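Local coordinates for NOL1/NOP2/sun family protein (Enterococcus faecium, PDB 3M4X), which probably methylates cytosines of ribosomal RNA as an RsmF-like, S-adenosylmethionine-dependent methyltransferase carrying a PUA-like RNA-binding domain, at residues 10-15 and 25-30. Residues are numbered along the deposited sequence; the frame is centred on the assembly and turned at random.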
loop_
_atom_site.group_PDB
_atom_site.type_symbol
_atom_site.label_atom_id
_atom_site.label_comp_id
_atom_site.label_asym_id
_atom_site.label_seq_id
_atom_site.Cartn_x
_atom_site.Cartn_y
_atom_site.Cartn_z
ATOM N N GLN A 10 -26.788 21.273 -2.210
ATOM C CA GLN A 10 -28.081 21.382 -1.538
ATOM C C GLN A 10 -28.682 20.016 -1.228
ATOM O O GLN A 10 -29.219 19.806 -0.142
ATOM C CB GLN A 10 -29.073 22.211 -2.370
ATOM C CG GLN A 10 -28.415 23.125 -3.394
ATOM C CD GLN A 10 -27.786 22.351 -4.542
ATOM O OE1 GLN A 10 -28.483 21.684 -5.309
ATOM N NE2 GLN A 10 -26.463 22.433 -4.661
ATOM N N GLN A 11 -28.592 19.092 -2.179
ATOM C CA GLN A 11 -29.195 17.768 -2.001
ATOM C C GLN A 11 -28.520 16.968 -0.888
ATOM O O GLN A 11 -29.165 16.186 -0.186
ATOM C CB GLN A 11 -29.172 16.979 -3.311
ATOM C CG GLN A 11 -29.969 17.629 -4.425
ATOM C CD GLN A 11 -31.352 18.050 -3.977
ATOM O OE1 GLN A 11 -31.712 19.226 -4.069
ATOM N NE2 GLN A 11 -32.138 17.093 -3.485
ATOM N N PHE A 12 -27.217 17.182 -0.749
ATOM C CA PHE A 12 -26.395 16.576 0.292
ATOM C C PHE A 12 -26.776 17.127 1.666
ATOM O O PHE A 12 -26.954 16.374 2.623
ATOM C CB PHE A 12 -24.926 16.877 -0.016
ATOM C CG PHE A 12 -23.969 16.443 1.056
ATOM C CD1 PHE A 12 -23.477 15.142 1.084
ATOM C CD2 PHE A 12 -23.539 17.337 2.021
ATOM C CE1 PHE A 12 -22.586 14.748 2.064
ATOM C CE2 PHE A 12 -22.652 16.945 3.006
ATOM C CZ PHE A 12 -22.175 15.649 3.028
ATOM N N ILE A 13 -26.891 18.451 1.743
ATOM C CA ILE A 13 -27.328 19.139 2.953
ATOM C C ILE A 13 -28.684 18.639 3.469
ATOM O O ILE A 13 -28.844 18.376 4.662
ATOM C CB ILE A 13 -27.347 20.677 2.721
ATOM C CG1 ILE A 13 -25.920 21.179 2.506
ATOM C CG2 ILE A 13 -27.988 21.412 3.884
ATOM C CD1 ILE A 13 -25.813 22.664 2.251
ATOM N N LYS A 14 -29.657 18.491 2.575
ATOM C CA LYS A 14 -30.959 17.944 2.959
ATOM C C LYS A 14 -30.845 16.489 3.434
ATOM O O LYS A 14 -31.411 16.102 4.467
ATOM C CB LYS A 14 -31.956 18.020 1.794
ATOM C CG LYS A 14 -32.091 19.385 1.118
ATOM C CD LYS A 14 -33.299 19.407 0.169
ATOM C CE LYS A 14 -33.015 20.173 -1.132
ATOM N NZ LYS A 14 -32.600 21.604 -0.946
ATOM N N LYS A 15 -30.119 15.675 2.673
ATOM C CA LYS A 15 -29.995 14.258 3.002
ATOM C C LYS A 15 -29.495 14.107 4.433
ATOM O O LYS A 15 -30.098 13.406 5.243
ATOM C CB LYS A 15 -29.048 13.561 2.015
ATOM C CG LYS A 15 -28.907 12.039 2.185
ATOM C CD LYS A 15 -28.209 11.435 0.975
ATOM C CE LYS A 15 -28.185 9.908 1.021
ATOM N NZ LYS A 15 -27.329 9.403 2.127
ATOM N N SER A 25 -25.520 20.090 12.062
ATOM C CA SER A 25 -24.841 21.391 12.107
ATOM C C SER A 25 -23.345 21.308 12.349
ATOM O O SER A 25 -22.559 21.961 11.657
ATOM C CB SER A 25 -25.475 22.303 13.163
ATOM O OG SER A 25 -26.803 22.619 12.804
ATOM N N ASP A 26 -22.948 20.534 13.348
ATOM C CA ASP A 26 -21.524 20.340 13.624
ATOM C C ASP A 26 -20.842 19.695 12.420
ATOM O O ASP A 26 -19.714 20.031 12.080
ATOM C CB ASP A 26 -21.340 19.500 14.887
ATOM C CG ASP A 26 -22.193 20.004 16.037
ATOM O OD1 ASP A 26 -21.678 20.776 16.873
ATOM O OD2 ASP A 26 -23.395 19.649 16.088
ATOM N N PHE A 27 -21.565 18.801 11.758
ATOM C CA PHE A 27 -21.060 18.064 10.608
ATOM C C PHE A 27 -20.749 18.982 9.437
ATOM O O PHE A 27 -19.653 18.920 8.871
ATOM C CB PHE A 27 -22.075 16.982 10.210
ATOM C CG PHE A 27 -21.711 16.214 8.973
ATOM C CD1 PHE A 27 -20.499 15.536 8.884
ATOM C CD2 PHE A 27 -22.608 16.124 7.911
ATOM C CE1 PHE A 27 -20.175 14.813 7.749
ATOM C CE2 PHE A 27 -22.297 15.396 6.770
ATOM C CZ PHE A 27 -21.073 14.742 6.689
ATOM N N PHE A 28 -21.706 19.832 9.074
ATOM C CA PHE A 28 -21.521 20.776 7.972
ATOM C C PHE A 28 -20.462 21.788 8.340
ATOM O O PHE A 28 -19.678 22.219 7.495
ATOM C CB PHE A 28 -22.814 21.533 7.652
ATOM C CG PHE A 28 -23.964 20.650 7.248
ATOM C CD1 PHE A 28 -25.250 20.916 7.702
ATOM C CD2 PHE A 28 -23.764 19.560 6.412
ATOM C CE1 PHE A 28 -26.330 20.098 7.331
ATOM C CE2 PHE A 28 -24.837 18.737 6.034
ATOM C CZ PHE A 28 -26.124 19.008 6.496
ATOM N N SER A 29 -20.462 22.177 9.611
ATOM C CA SER A 29 -19.524 23.169 10.130
ATOM C C SER A 29 -18.093 22.608 10.083
ATOM O O SER A 29 -17.129 23.341 9.838
ATOM C CB SER A 29 -19.946 23.569 11.547
ATOM O OG SER A 29 -18.968 24.324 12.217
ATOM N N ALA A 30 -17.959 21.296 10.284
ATOM C CA ALA A 30 -16.660 20.656 10.152
ATOM C C ALA A 30 -16.276 20.660 8.690
ATOM O O ALA A 30 -15.144 20.952 8.341
ATOM C CB ALA A 30 -16.697 19.239 10.684
#
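Phe28 makes the closest approach across this helix pair, laying the far end of its ring against the backbone of the opposite helix at Ile13. Its CZ comes within 3.3 Å of Ile13 O and 3.7 Å of Ile13 CA. Ile13 CG1 lies over one face of the same ring, a little further off, while the methyl CG2 of Ile13 touches the ring's end at CZ (4.0 Å). Phe28 gets there with CG anti to its own carbonyl carbon (chi1 -60°), from a CB that already points at helix 10-20.

Phe12 works differently. Its CB does not aim at helix 24-33, but a first torsion of 174°, which puts CG opposite the backbone N, swings the ring tip over. There CZ meets Phe27 CE2 at 3.8 Å, the two side chains arriving from opposite directions. Phe12 also slides past Phe28, its CE2 lying near the plane of that ring, 4.1 Å from Phe28 CE2. No hydrogen bond spans the pair; three phenylalanines and one isoleucine do the joining, the axes of segments 10-15 and 25-30 coming no nearer than 11.4 Å.

They run roughly antiparallel (148°), as arms of a helical hairpin formed by helices 10-20 and 24-33 at the chain's N-terminal end. Leu8 and Tyr16 pack around Phe28. Toward the methyltransferase domain, Phe191 meets Phe12 edge-to-face, and Phe237 and Trp286 do the same to Phe27, while Lys15 forms a salt bridge with Glu240, which follows strand 228-234 of the large mixed sheet in sequence.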